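Local structure of haloacid dehalogenase/epoxide hydrolase family (Corynebacterium glutamicum ATCC 13032, 2PR7) at residues R21-L26 with Q118-A123; L40-G45 with G71-E76; L89-C94 with V108-V113. The protein is uncharacterised but, as a member of the haloacid dehalogenase-like family, is probably a hydrolase that works with a divalent metal at its active site. All coordinates share one frame; numbering follows the deposited sequence. Where two conformers were deposited one is given.

Contact 1 of 3, residues R21-L26 with Q118-A123. With EDO (1,2-ethanediol), chain D.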
ATOM      1  N   ARG A  21       8.379  12.092  -3.761  1.00 15.62           N
ATOM      2  CA  ARG A  21       7.961  13.260  -2.933  1.00 16.43           C
ATOM      3  C   ARG A  21       6.441  13.302  -2.818  1.00 14.50           C
ATOM      4  O   ARG A  21       5.883  13.585  -1.737  1.00 14.90           O
ATOM      5  CB  ARG A  21       8.514  14.588  -3.470  1.00 17.41           C
ATOM      6  CG  ARG A  21      10.020  14.823  -3.269  1.00 16.63           C
ATOM      7  CD  ARG A  21      10.461  16.241  -3.651  1.00 19.94           C
ATOM      8  NE  ARG A  21      10.207  16.574  -5.072  1.00 18.83           N
ATOM      9  CZ  ARG A  21      11.093  16.423  -6.052  1.00 18.81           C
ATOM     10  NH1 ARG A  21      12.284  15.880  -5.828  1.00 18.97           N
ATOM     11  NH2 ARG A  21      10.790  16.774  -7.295  1.00 19.26           N
ATOM     12  N   ARG A  22       5.748  13.127  -3.935  1.00 16.21           N
ATOM     13  CA  ARG A  22       4.284  13.104  -3.958  1.00 16.32           C
ATOM     14  C   ARG A  22       3.695  11.987  -3.076  1.00 14.08           C
ATOM     15  O   ARG A  22       2.801  12.205  -2.283  1.00 15.77           O
ATOM     16  CB  ARG A  22       3.712  13.107  -5.397  1.00 18.78           C
ATOM     17  CG  ARG A  22       3.997  14.344  -6.161  1.00 23.71           C
ATOM     18  CD  ARG A  22       3.431  14.218  -7.553  1.00 26.96           C
ATOM     19  NE  ARG A  22       1.973  14.369  -7.589  1.00 23.49           N
ATOM     20  CZ  ARG A  22       1.270  14.323  -8.717  1.00 26.68           C
ATOM     21  NH1 ARG A  22       1.914  14.113  -9.852  1.00 26.79           N
ATOM     22  NH2 ARG A  22      -0.056  14.460  -8.715  1.00 26.23           N
ATOM     23  N   TRP A  23       4.306  10.834  -3.106  1.00 15.80           N
ATOM     24  CA  TRP A  23       3.861   9.716  -2.282  1.00 16.78           C
ATOM     25  C   TRP A  23       4.116   9.996  -0.818  1.00 16.73           C
ATOM     26  O   TRP A  23       3.274   9.694   0.003  1.00 16.61           O
ATOM     27  CB  TRP A  23       4.640   8.485  -2.682  1.00 17.66           C
ATOM     28  CG  TRP A  23       3.845   7.615  -3.605  1.00 16.30           C
ATOM     29  CD1 TRP A  23       4.103   7.347  -4.907  1.00 18.44           C
ATOM     30  CD2 TRP A  23       2.598   6.941  -3.284  1.00 16.16           C
ATOM     31  NE1 TRP A  23       3.120   6.506  -5.411  1.00 21.78           N
ATOM     32  CE2 TRP A  23       2.197   6.233  -4.437  1.00 18.72           C
ATOM     33  CE3 TRP A  23       1.841   6.830  -2.114  1.00 19.21           C
ATOM     34  CZ2 TRP A  23       1.045   5.420  -4.474  1.00 19.92           C
ATOM     35  CZ3 TRP A  23       0.702   6.025  -2.136  1.00 18.11           C
ATOM     36  CH2 TRP A  23       0.283   5.347  -3.332  1.00 19.94           C
ATOM     37  N   ARG A  24       5.242  10.628  -0.491  1.00 17.69           N
ATOM     38  CA  ARG A  24       5.547  10.913   0.902  1.00 16.16           C
ATOM     39  C   ARG A  24       4.552  11.887   1.496  1.00 15.16           C
ATOM     40  O   ARG A  24       4.082  11.732   2.607  1.00 18.05           O
ATOM     41  CB  ARG A  24       6.972  11.408   1.067  1.00 19.23           C
ATOM     42  CG  ARG A  24       7.962  10.261   0.990  1.00 26.23           C
ATOM     43  CD  ARG A  24       9.356  10.720   1.169  1.00 32.40           C
ATOM     44  NE  ARG A  24      10.277   9.582   1.050  1.00 36.55           N
ATOM     45  CZ  ARG A  24      11.002   9.077   2.048  1.00 38.20           C
ATOM     46  NH1 ARG A  24      10.980   9.622   3.267  1.00 38.29           N
ATOM     47  NH2 ARG A  24      11.789   8.036   1.805  1.00 37.71           N
ATOM     48  N   ASN A  25       4.136  12.863   0.705  1.00 15.61           N
ATOM     49  CA  ASN A  25       3.165  13.816   1.144  1.00 16.22           C
ATOM     50  C   ASN A  25       1.780  13.145   1.282  1.00 16.71           C
ATOM     51  O   ASN A  25       1.056  13.424   2.242  1.00 17.63           O
ATOM     52  CB  ASN A  25       3.139  15.014   0.158  1.00 19.04           C
ATOM     53  CG  ASN A  25       2.188  16.063   0.566  1.00 27.09           C
ATOM     54  OD1 ASN A  25       2.325  16.647   1.645  1.00 30.60           O
ATOM     55  ND2 ASN A  25       1.192  16.330  -0.279  1.00 28.06           N
ATOM     56  N   LEU A  26       1.436  12.309   0.352  1.00 17.53           N
ATOM     57  CA  LEU A  26       0.171  11.612   0.409  1.00 17.03           C
ATOM     58  C   LEU A  26       0.110  10.683   1.652  1.00 16.55           C
ATOM     59  O   LEU A  26      -0.848  10.722   2.409  1.00 18.18           O
ATOM     60  CB  LEU A  26      -0.030  10.809  -0.870  1.00 17.49           C
ATOM     61  CG  LEU A  26      -1.305  10.018  -1.047  1.00 17.78           C
ATOM     62  CD1 LEU A  26      -2.513  10.963  -0.971  1.00 19.56           C
ATOM     63  CD2 LEU A  26      -1.218   9.276  -2.382  1.00 21.20           C
ATOM     64  N   GLN A 118      -1.122   2.834 -12.570  1.00 19.11           N
ATOM     65  CA  GLN A 118      -0.351   2.942 -13.806  1.00 19.68           C
ATOM     66  C   GLN A 118       0.352   4.301 -13.882  1.00 25.68           C
ATOM     67  O   GLN A 118       1.455   4.400 -14.394  1.00 30.44           O
ATOM     68  CB  GLN A 118      -1.279   2.673 -14.995  1.00 23.35           C
ATOM     69  CG  GLN A 118      -0.615   2.697 -16.354  1.00 24.19           C
ATOM     70  CD  GLN A 118      -1.556   2.135 -17.450  1.00 21.07           C
ATOM     71  OE1 GLN A 118      -2.586   2.732 -17.709  1.00 20.49           O
ATOM     72  NE2 GLN A 118      -1.155   1.029 -18.135  1.00 22.07           N
ATOM     73  N   GLN A 119      -0.288   5.354 -13.409  1.00 24.89           N
ATOM     74  CA  GLN A 119       0.372   6.672 -13.345  1.00 28.13           C
ATOM     75  C   GLN A 119      -0.123   7.355 -12.113  1.00 26.55           C
ATOM     76  O   GLN A 119      -1.305   7.215 -11.765  1.00 27.16           O
ATOM     77  CB  GLN A 119       0.130   7.525 -14.580  1.00 31.41           C
ATOM     78  CG  GLN A 119      -1.301   7.852 -14.924  1.00 39.71           C
ATOM     79  CD  GLN A 119      -1.464   9.292 -15.488  1.00 49.47           C
ATOM     80  OE1 GLN A 119      -2.517   9.927 -15.329  1.00 50.18           O
ATOM     81  NE2 GLN A 119      -0.424   9.793 -16.156  1.00 58.04           N
ATOM     82  N   PHE A 120       0.774   8.070 -11.435  1.00 24.08           N
ATOM     83  CA  PHE A 120       0.433   8.676 -10.166  1.00 22.00           C
ATOM     84  C   PHE A 120      -0.792   9.570 -10.308  1.00 21.44           C
ATOM     85  O   PHE A 120      -1.705   9.525  -9.470  1.00 21.36           O
ATOM     86  CB  PHE A 120       1.612   9.477  -9.554  1.00 20.58           C
ATOM     87  CG  PHE A 120       1.350   9.944  -8.151  1.00 22.85           C
ATOM     88  CD1 PHE A 120       0.691  11.160  -7.905  1.00 22.20           C
ATOM     89  CD2 PHE A 120       1.738   9.195  -7.062  1.00 21.34           C
ATOM     90  CE1 PHE A 120       0.383  11.577  -6.577  1.00 15.48           C
ATOM     91  CE2 PHE A 120       1.491   9.616  -5.775  1.00 23.66           C
ATOM     92  CZ  PHE A 120       0.803  10.812  -5.514  1.00 26.30           C
ATOM     93  N   ASP A 121      -0.835  10.388 -11.350  1.00 20.98           N
ATOM     94  CA  ASP A 121      -1.908  11.368 -11.503  1.00 23.37           C
ATOM     95  C   ASP A 121      -3.287  10.740 -11.544  1.00 24.25           C
ATOM     96  O   ASP A 121      -4.235  11.355 -11.091  1.00 26.45           O
ATOM     97  CB  ASP A 121      -1.751  12.220 -12.787  1.00 24.92           C
ATOM     98  CG  ASP A 121      -0.611  13.220 -12.729  1.00 30.60           C
ATOM     99  OD1 ASP A 121      -0.297  13.719 -11.657  1.00 28.86           O
ATOM    100  OD2 ASP A 121      -0.061  13.557 -13.794  1.00 42.82           O
ATOM    101  N   ARG A 122      -3.409   9.556 -12.127  1.00 24.23           N
ATOM    102  CA  ARG A 122      -4.697   8.880 -12.177  1.00 25.79           C
ATOM    103  C   ARG A 122      -5.009   8.273 -10.820  1.00 24.14           C
ATOM    104  O   ARG A 122      -6.068   8.479 -10.264  1.00 24.93           O
ATOM    105  CB  ARG A 122      -4.695   7.784 -13.242  1.00 27.97           C
ATOM    106  CG  ARG A 122      -6.047   7.237 -13.504  1.00 35.10           C
ATOM    107  CD  ARG A 122      -6.094   6.313 -14.695  1.00 39.22           C
ATOM    108  NE  ARG A 122      -7.473   5.879 -14.878  1.00 42.38           N
ATOM    109  CZ  ARG A 122      -8.053   4.954 -14.132  1.00 40.69           C
ATOM    110  NH1 ARG A 122      -7.374   4.319 -13.181  1.00 45.46           N
ATOM    111  NH2 ARG A 122      -9.317   4.641 -14.341  1.00 43.10           N
ATOM    112  N   ALA A 123      -4.068   7.537 -10.271  1.00 22.88           N
ATOM    113  CA  ALA A 123      -4.288   6.842  -9.019  1.00 21.52           C
ATOM    114  C   ALA A 123      -4.543   7.778  -7.827  1.00 22.54           C
ATOM    115  O   ALA A 123      -5.312   7.453  -6.933  1.00 23.56           O
ATOM    116  CB  ALA A 123      -3.112   5.857  -8.726  1.00 23.90           C
TER
HETATM  117  C1  EDO D 138       9.283   6.379  -0.591  1.00 42.14           C
HETATM  118  O1  EDO D 138      10.235   7.381  -0.960  1.00 35.51           O
HETATM  119  C2  EDO D 138       7.948   6.952  -0.994  1.00 38.11           C
HETATM  120  O2  EDO D 138       7.814   6.760  -2.410  1.00 44.85           O
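Arg22 holds Asp121 by charge while the Phe120 ring lies beneath its chain. The salt bridge is end-on and converges on one oxygen: Arg22 NH1 gives a 2.9 Å bond to Asp121 OD1 and Arg22 NH2 a second of 3.0 Å to the same atom. OD1 sits near the guanidinium plane, but that plane and the carboxylate are turned 48° apart. A bend at chi3 (75°) places NE beside the ring, and Phe120 CD1 lies over the centre of one guanidinium face, 3.3 Å from Arg22 CZ. Arg22 NE forms another salt bridge with the terminal carboxylate of Phe137. Arg24 NE donates to O1 of 1,2-ethanediol, probably from the crystallisation liquor.

Of the ring contacts, one is CH-pi, with Arg22 CB over the face, 4.0 Å from the Phe120 centroid. The ring's edge is directed at the face of Trp23 in a T-shaped pair, with planes at 86° and the five-membered ring centroid 4.8 Å from that of Phe120. Trp23 NE1 bonds to Tyr117 OH.

Apolar packing adds Leu26, whose CD2 meets Phe120 CZ at 4.0 Å. These contacts join helix 17-32 to helix 120-131, neighbouring helices packed beside the parallel sheet of a Rossmann-like HAD fold.

Contact 2 of 3, residues L40-G45 with G71-E76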
ATOM      1  N   LEU A  40       2.912  -3.873   1.120  1.00 18.45           N
ATOM      2  CA  LEU A  40       2.793  -5.327   0.892  1.00 17.01           C
ATOM      3  C   LEU A  40       3.478  -5.574  -0.421  1.00 19.47           C
ATOM      4  O   LEU A  40       2.979  -5.192  -1.495  1.00 18.79           O
ATOM      5  CB  LEU A  40       1.361  -5.836   0.842  1.00 18.49           C
ATOM      6  CG  LEU A  40       1.115  -7.334   0.623  1.00 18.96           C
ATOM      7  CD1 LEU A  40       1.679  -8.155   1.800  1.00 20.35           C
ATOM      8  CD2 LEU A  40      -0.352  -7.592   0.414  1.00 18.36           C
ATOM      9  N   SER A  41       4.642  -6.212  -0.346  1.00 17.27           N
ATOM     10  CA  SER A  41       5.474  -6.372  -1.512  1.00 18.43           C
ATOM     11  C   SER A  41       5.818  -7.841  -1.784  1.00 19.73           C
ATOM     12  O   SER A  41       6.203  -8.566  -0.850  1.00 20.14           O
ATOM     13  CB  SER A  41       6.759  -5.589  -1.266  1.00 21.89           C
ATOM     14  OG  SER A  41       7.739  -5.789  -2.268  1.00 28.87           O
ATOM     15  N   ASN A  42       5.769  -8.245  -3.055  1.00 18.47           N
ATOM     16  CA  ASN A  42       6.251  -9.553  -3.456  1.00 20.22           C
ATOM     17  C   ASN A  42       7.746  -9.346  -3.701  1.00 20.09           C
ATOM     18  O   ASN A  42       8.119  -8.814  -4.738  1.00 22.27           O
ATOM     19  CB  ASN A  42       5.579 -10.056  -4.729  1.00 20.77           C
ATOM     20  CG  ASN A  42       4.193 -10.675  -4.472  1.00 19.41           C
ATOM     21  OD1 ASN A  42       3.712 -10.719  -3.345  1.00 20.91           O
ATOM     22  ND2 ASN A  42       3.548 -11.171  -5.537  1.00 22.59           N
ATOM     23  N   ASP A  43       8.576  -9.773  -2.762  1.00 19.72           N
ATOM     24  CA  ASP A  43      10.001  -9.444  -2.740  1.00 21.32           C
ATOM     25  C   ASP A  43      10.617 -10.531  -1.857  1.00 21.69           C
ATOM     26  O   ASP A  43       9.967 -10.997  -0.921  1.00 19.23           O
ATOM     27  CB  ASP A  43      10.261  -8.073  -2.122  1.00 21.56           C
ATOM     28  CG  ASP A  43      11.743  -7.670  -2.180  1.00 26.11           C
ATOM     29  OD1 ASP A  43      12.145  -6.982  -3.158  1.00 28.66           O
ATOM     30  OD2 ASP A  43      12.543  -8.027  -1.299  1.00 24.91           O
ATOM     31  N   PRO A  44      11.828 -10.980  -2.187  1.00 19.80           N
ATOM     32  CA  PRO A  44      12.457 -12.020  -1.353  1.00 19.33           C
ATOM     33  C   PRO A  44      12.704 -11.600   0.085  1.00 18.12           C
ATOM     34  O   PRO A  44      12.908 -12.462   0.972  1.00 18.88           O
ATOM     35  CB  PRO A  44      13.795 -12.258  -2.060  1.00 19.55           C
ATOM     36  CG  PRO A  44      13.686 -11.650  -3.370  1.00 22.93           C
ATOM     37  CD  PRO A  44      12.630 -10.646  -3.379  1.00 22.80           C
ATOM     38  N   GLY A  45      12.758 -10.293   0.317  1.00 17.34           N
ATOM     39  CA  GLY A  45      12.909  -9.777   1.666  1.00 18.64           C
ATOM     40  C   GLY A  45      14.328  -9.938   2.183  1.00 16.90           C
ATOM     41  O   GLY A  45      15.291  -9.999   1.411  1.00 19.39           O
ATOM     42  N   GLY A  71       5.920 -16.048   3.593  1.00 22.04           N
ATOM     43  CA  GLY A  71       5.549 -17.363   3.084  1.00 23.84           C
ATOM     44  C   GLY A  71       4.311 -17.391   2.198  1.00 25.67           C
ATOM     45  O   GLY A  71       3.899 -18.465   1.768  1.00 25.49           O
ATOM     46  N   VAL A  72       3.729 -16.227   1.909  1.00 24.28           N
ATOM     47  CA  VAL A  72       2.578 -16.115   0.980  1.00 22.61           C
ATOM     48  C   VAL A  72       2.818 -14.896   0.123  1.00 22.59           C
ATOM     49  O   VAL A  72       3.573 -14.008   0.521  1.00 21.01           O
ATOM     50  CB  VAL A  72       1.230 -15.978   1.731  1.00 21.42           C
ATOM     51  CG1 VAL A  72       0.906 -17.265   2.460  1.00 28.69           C
ATOM     52  CG2 VAL A  72       1.238 -14.784   2.695  1.00 22.03           C
ATOM     53  N   GLU A  73       2.209 -14.848  -1.060  1.00 24.50           N
ATOM     54  CA  GLU A  73       2.419 -13.745  -1.956  1.00 24.22           C
ATOM     55  C   GLU A  73       1.101 -13.258  -2.571  1.00 22.72           C
ATOM     56  O   GLU A  73       0.138 -13.998  -2.679  1.00 21.70           O
ATOM     57  CB  GLU A  73       3.401 -14.101  -3.066  1.00 24.93           C
ATOM     58  CG  GLU A  73       3.003 -15.253  -3.923  1.00 29.69           C
ATOM     59  CD  GLU A  73       4.158 -15.731  -4.824  1.00 32.75           C
ATOM     60  OE1 GLU A  73       5.294 -15.218  -4.725  1.00 37.64           O
ATOM     61  OE2 GLU A  73       3.916 -16.649  -5.633  1.00 55.73           O
ATOM     62  N   LYS A  74       1.082 -12.007  -2.987  1.00 20.68           N
ATOM     63  CA  LYS A  74      -0.038 -11.501  -3.760  1.00 20.13           C
ATOM     64  C   LYS A  74      -0.031 -12.314  -5.039  1.00 20.62           C
ATOM     65  O   LYS A  74       1.040 -12.588  -5.562  1.00 21.00           O
ATOM     66  CB  LYS A  74       0.178 -10.021  -4.080  1.00 21.18           C
ATOM     67  CG  LYS A  74       0.279  -9.126  -2.839  1.00 18.18           C
ATOM     68  CD  LYS A  74       0.569  -7.679  -3.207  1.00 20.12           C
ATOM     69  CE  LYS A  74       1.965  -7.430  -3.773  1.00 19.30           C
ATOM     70  NZ  LYS A  74       2.261  -6.060  -4.126  1.00 20.87           N
ATOM     71  N   PRO A  75      -1.203 -12.615  -5.602  1.00 20.28           N
ATOM     72  CA  PRO A  75      -2.560 -12.209  -5.200  1.00 21.47           C
ATOM     73  C   PRO A  75      -3.308 -13.084  -4.184  0.60 23.51           C
ATOM     74  O   PRO A  75      -4.508 -12.904  -3.998  0.60 25.71           O
ATOM     75  CB  PRO A  75      -3.299 -12.153  -6.549  1.00 22.47           C
ATOM     76  CG  PRO A  75      -2.682 -13.292  -7.291  1.00 23.17           C
ATOM     77  CD  PRO A  75      -1.220 -13.262  -6.923  1.00 23.25           C
ATOM     78  N   GLU A  76      -2.605 -13.965  -3.483  1.00 22.31           N
ATOM     79  CA  GLU A  76      -3.256 -14.878  -2.528  1.00 24.65           C
ATOM     80  C   GLU A  76      -3.976 -14.104  -1.457  1.00 22.01           C
ATOM     81  O   GLU A  76      -3.423 -13.119  -0.923  1.00 19.89           O
ATOM     82  CB  GLU A  76      -2.246 -15.787  -1.833  1.00 24.01           C
ATOM     83  CG  GLU A  76      -1.429 -16.656  -2.770  1.00 25.77           C
ATOM     84  CD  GLU A  76      -0.536 -17.605  -2.015  1.00 32.68           C
ATOM     85  OE1 GLU A  76      -0.948 -18.770  -1.851  1.00 43.55           O
ATOM     86  OE2 GLU A  76       0.552 -17.197  -1.564  1.00 33.70           O
TER
HETATM   87  O   HOH W   1       4.823  -6.705  -5.338  1.00 27.86           O
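Lys74 and Leu40 meet through a hydrogen bond: Lys74 NZ donates to Leu40 O at 2.9 Å, approaching with a tilt of 28° from the carbonyl plane. The chain bends at chi3 (-69°), placing CE near Leu40 O. The same nitrogen forms a salt bridge with Asp98 OD2, its strongest polar partner, and has a long, weak ion pair with Asp8 OD1. A water takes a hydrogen from Lys74 NZ and another from the backbone N of Asn42, tying the lysine tip to the chain just beyond strand 36-41. Carbonyl, carboxylate and water together give the buried NZ its polar partners.

The second polar element is the amide of Asn42, which reads both backbone polar groups of one residue. Its OD1 accepts from Lys74 N at 3.0 Å, the donor lying in the carbonyl plane on a lone pair; its ND2 donates to Lys74 O at 2.9 Å in a nearly straight bond of 167°. This paired grip fixes the rotation of the amide and holds the peptide groups on either side of Lys74.

Outward from these bonds the contact across the two segments is aliphatic. The Leu40 side chain and the methylenes of Lys74 lie side by side but run opposite ways, with Leu40 CD2 3.7 Å from Lys74 CG, and Phe80 of helix 77-86 touches both residues. The loop 71-76 is itself braced, since Glu76 OE2 accepts from Glu73 N at 2.9 Å, and the peptide bond before Pro75 is cis.

The side chain of Lys74 comes to about 5 Å from the calcium ion, whose site includes Asp8, Ala10 and Asp99. A lysine entering from a loop beside the metal-binding aspartates, together with the Ser41 strand end, is consistent with the conserved lysine and serine motifs of a HAD active site.

Contact 3 of 3, residues L89-C94 with V108-V113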
ATOM      1  N   LEU A  89      -7.234  -4.277  10.928  1.00 24.75           N
ATOM      2  CA  LEU A  89      -8.470  -3.963  10.212  1.00 24.36           C
ATOM      3  C   LEU A  89      -8.969  -5.202   9.504  1.00 25.18           C
ATOM      4  O   LEU A  89      -8.159  -6.067   9.173  1.00 23.26           O
ATOM      5  CB  LEU A  89      -8.201  -2.896   9.145  1.00 25.48           C
ATOM      6  CG  LEU A  89      -7.991  -1.460   9.621  1.00 24.88           C
ATOM      7  CD1 LEU A  89      -7.555  -0.575   8.422  1.00 27.32           C
ATOM      8  CD2 LEU A  89      -9.297  -0.906  10.274  1.00 25.70           C
ATOM      9  N   PRO A  90     -10.286  -5.275   9.222  1.00 23.97           N
ATOM     10  CA  PRO A  90     -10.796  -6.264   8.258  1.00 23.30           C
ATOM     11  C   PRO A  90     -10.374  -5.877   6.860  1.00 22.50           C
ATOM     12  O   PRO A  90     -10.194  -4.705   6.588  1.00 23.73           O
ATOM     13  CB  PRO A  90     -12.320  -6.165   8.379  1.00 25.44           C
ATOM     14  CG  PRO A  90     -12.601  -4.954   9.136  1.00 28.38           C
ATOM     15  CD  PRO A  90     -11.357  -4.437   9.785  1.00 25.73           C
HETATM   16  N   MSE A  91     -10.181  -6.870   6.003  1.00 23.11           N
HETATM   17  CA  MSE A  91      -9.766  -6.622   4.622  1.00 23.94           C
HETATM   18  C   MSE A  91     -10.746  -5.674   3.912  1.00 23.85           C
HETATM   19  O   MSE A  91     -10.326  -4.830   3.124  1.00 22.59           O
HETATM   20  CB  MSE A  91      -9.654  -7.944   3.856  1.00 22.54           C
HETATM   21  CG  MSE A  91      -8.397  -8.801   4.119  1.00 15.05           C
HETATM   22 SE   MSE A  91      -8.342 -10.384   3.034  0.75 18.54          SE
HETATM   23  CE  MSE A  91      -9.959 -11.161   3.497  1.00 20.51           C
ATOM     24  N   ARG A  92     -12.042  -5.774   4.229  1.00 23.82           N
ATOM     25  CA  ARG A  92     -13.052  -4.941   3.579  1.00 25.55           C
ATOM     26  C   ARG A  92     -12.838  -3.448   3.849  1.00 22.09           C
ATOM     27  O   ARG A  92     -13.294  -2.632   3.058  1.00 27.34           O
ATOM     28  CB  ARG A  92     -14.512  -5.377   3.919  1.00 26.20           C
ATOM     29  CG  ARG A  92     -14.912  -5.070   5.338  1.00 32.26           C
ATOM     30  CD  ARG A  92     -16.163  -5.841   5.840  1.00 36.93           C
ATOM     31  NE  ARG A  92     -15.924  -6.338   7.209  1.00 48.02           N
ATOM     32  CZ  ARG A  92     -16.698  -7.188   7.879  1.00 54.84           C
ATOM     33  NH1 ARG A  92     -17.828  -7.670   7.348  1.00 56.37           N
ATOM     34  NH2 ARG A  92     -16.338  -7.553   9.108  1.00 58.62           N
ATOM     35  N   ASP A  93     -12.089  -3.084   4.894  1.00 22.27           N
ATOM     36  CA  ASP A  93     -11.836  -1.689   5.214  1.00 22.60           C
ATOM     37  C   ASP A  93     -10.554  -1.161   4.579  1.00 21.73           C
ATOM     38  O   ASP A  93     -10.110  -0.044   4.838  1.00 20.43           O
ATOM     39  CB  ASP A  93     -11.818  -1.481   6.747  1.00 22.83           C
ATOM     40  CG  ASP A  93     -13.183  -1.643   7.349  1.00 31.38           C
ATOM     41  OD1 ASP A  93     -14.180  -1.476   6.600  1.00 30.80           O
ATOM     42  OD2 ASP A  93     -13.268  -1.970   8.550  1.00 35.48           O
ATOM     43  N   CYS A  94      -9.939  -1.973   3.742  1.00 19.12           N
ATOM     44  CA  CYS A  94      -8.648  -1.608   3.144  1.00 18.49           C
ATOM     45  C   CYS A  94      -8.757  -1.398   1.661  1.00 17.83           C
ATOM     46  O   CYS A  94      -9.522  -2.119   0.967  1.00 19.16           O
ATOM     47  CB  CYS A  94      -7.593  -2.662   3.412  1.00 21.31           C
ATOM     48  SG  CYS A  94      -7.228  -3.003   5.155  1.00 21.61           S
ATOM     49  N   VAL A 108      -9.746  -7.208  -4.940  1.00 18.91           N
ATOM     50  CA  VAL A 108     -11.203  -6.959  -5.085  1.00 18.22           C
ATOM     51  C   VAL A 108     -11.990  -8.245  -4.794  1.00 20.72           C
ATOM     52  O   VAL A 108     -12.977  -8.231  -4.086  1.00 20.96           O
ATOM     53  CB  VAL A 108     -11.482  -6.324  -6.486  1.00 15.62           C
ATOM     54  CG1 VAL A 108     -12.956  -6.333  -6.763  1.00 19.16           C
ATOM     55  CG2 VAL A 108     -10.871  -4.875  -6.582  1.00 17.73           C
ATOM     56  N   GLU A 109     -11.506  -9.342  -5.310  1.00 19.58           N
ATOM     57  CA  GLU A 109     -12.127 -10.641  -5.060  1.00 24.04           C
ATOM     58  C   GLU A 109     -12.118 -11.023  -3.573  1.00 23.41           C
ATOM     59  O   GLU A 109     -13.034 -11.706  -3.102  1.00 25.17           O
ATOM     60  CB  GLU A 109     -11.441 -11.718  -5.891  1.00 23.83           C
ATOM     61  CG  GLU A 109     -11.669 -11.515  -7.397  1.00 26.67           C
ATOM     62  CD  GLU A 109     -10.906 -12.543  -8.262  1.00 32.03           C
ATOM     63  OE1 GLU A 109      -9.875 -13.104  -7.792  1.00 42.69           O
ATOM     64  OE2 GLU A 109     -11.351 -12.772  -9.413  1.00 44.31           O
ATOM     65  N   ALA A 110     -11.085 -10.617  -2.853  1.00 23.29           N
ATOM     66  CA  ALA A 110     -10.980 -10.832  -1.397  1.00 23.72           C
ATOM     67  C   ALA A 110     -11.827  -9.840  -0.585  1.00 24.19           C
ATOM     68  O   ALA A 110     -11.968  -9.997   0.620  1.00 24.83           O
ATOM     69  CB  ALA A 110      -9.537 -10.768  -0.953  1.00 21.44           C
ATOM     70  N   GLY A 111     -12.388  -8.827  -1.232  1.00 22.72           N
ATOM     71  CA  GLY A 111     -13.216  -7.848  -0.525  1.00 22.37           C
ATOM     72  C   GLY A 111     -12.597  -6.511  -0.230  1.00 21.98           C
ATOM     73  O   GLY A 111     -13.234  -5.639   0.384  1.00 22.28           O
ATOM     74  N   LEU A 112     -11.353  -6.322  -0.651  1.00 18.98           N
ATOM     75  CA  LEU A 112     -10.765  -5.035  -0.540  1.00 18.06           C
ATOM     76  C   LEU A 112     -11.279  -4.124  -1.660  1.00 18.20           C
ATOM     77  O   LEU A 112     -11.827  -4.591  -2.626  1.00 19.80           O
ATOM     78  CB  LEU A 112      -9.232  -5.109  -0.652  1.00 18.49           C
ATOM     79  CG  LEU A 112      -8.417  -5.750   0.472  1.00 17.04           C
ATOM     80  CD1 LEU A 112      -8.513  -7.281   0.355  1.00 18.41           C
ATOM     81  CD2 LEU A 112      -6.939  -5.292   0.428  1.00 20.17           C
ATOM     82  N   VAL A 113     -11.035  -2.820  -1.497  1.00 19.51           N
ATOM     83  CA  VAL A 113     -11.154  -1.841  -2.587  1.00 18.54           C
ATOM     84  C   VAL A 113      -9.833  -1.791  -3.356  1.00 21.81           C
ATOM     85  O   VAL A 113      -8.781  -1.648  -2.773  1.00 21.86           O
ATOM     86  CB  VAL A 113     -11.584  -0.436  -2.103  1.00 18.32           C
ATOM     87  CG1 VAL A 113     -11.509   0.539  -3.249  1.00 20.36           C
ATOM     88  CG2 VAL A 113     -13.008  -0.493  -1.524  1.00 18.76           C
TER
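Met91, present as selenomethionine, leaves its backbone with CG anti to the carbonyl carbon (chi1 -77°), and Leu112 CG does likewise; the two chains then pass at a slant. The setting is a Rossmann-like HAD fold, where the 3-10 turn 91-93 leads into strand 94-98 and a Schellman motif at Gly111 ends helix 101-110 ahead of strand 113-116. Gly111 takes positive phi, and at these backbone angles a beta carbon would press against the carbonyl oxygen of Ala110.

Leu112 divides its two branches between Met91 and Cys94. One goes to the turn: Leu112 CD1 rests 3.7 Å from Met91 CB and also faces the selenium. The other branch, Leu112 CD2, reaches Cys94 CB at 4.0 Å, while the stem of the leucine lies against the carbonyl oxygens of Met91 and Cys94. Ile6 of strand 4-7 touches both Leu112 and Cys94, continuing this apolar patch into the sheet.

A bend at chi3 (-56°) turns the Met91 methyl toward the helix end, so that CE comes to 3.7 Å from Ala110 O, with SE 4.2 Å from Ala110 CB. Met91 also packs on Glu77, Gln81 and Ala84 of helix 77-86, which places it between that helix and the end of helix 101-110.

Two backbone contacts link the segments. Val113 N donates to Cys94 O at 3.0 Å, with an angle of 158° at the hydrogen and the donor in the carbonyl plane; this bond starts the pairing of the parallel strands 94-98 and 113-116, which continues between Val113 and Leu96. The second is a CA-H...O contact, nearly straight, from Arg92 CA to Gly111 O at 3.3 Å.

How the contacts relate
All three contacts border one parallel sheet, ordered 63-66, 36-41, 4-7, 94-98, 113-116. Contact 1 joins the early helix 17-32 to the late helix 120-131, so both other contacts are nested within the loop it closes; contact 2 closes before contact 3 opens. Contacts 1 and 2 lie on opposite sides of the chain's centre, their own centres 22 Å apart. Contact 3 is 21 Å from contact 1 and 17 Å from contact 2, centre to centre, and none touches another. Contact 2 flanks the metal site at the end of strand 36-41, whereas contact 3 brings together the starts of strands 94-98 and 113-116. Contact 1 thus brings the C-terminal helix 120-131 against the first helix of the chain.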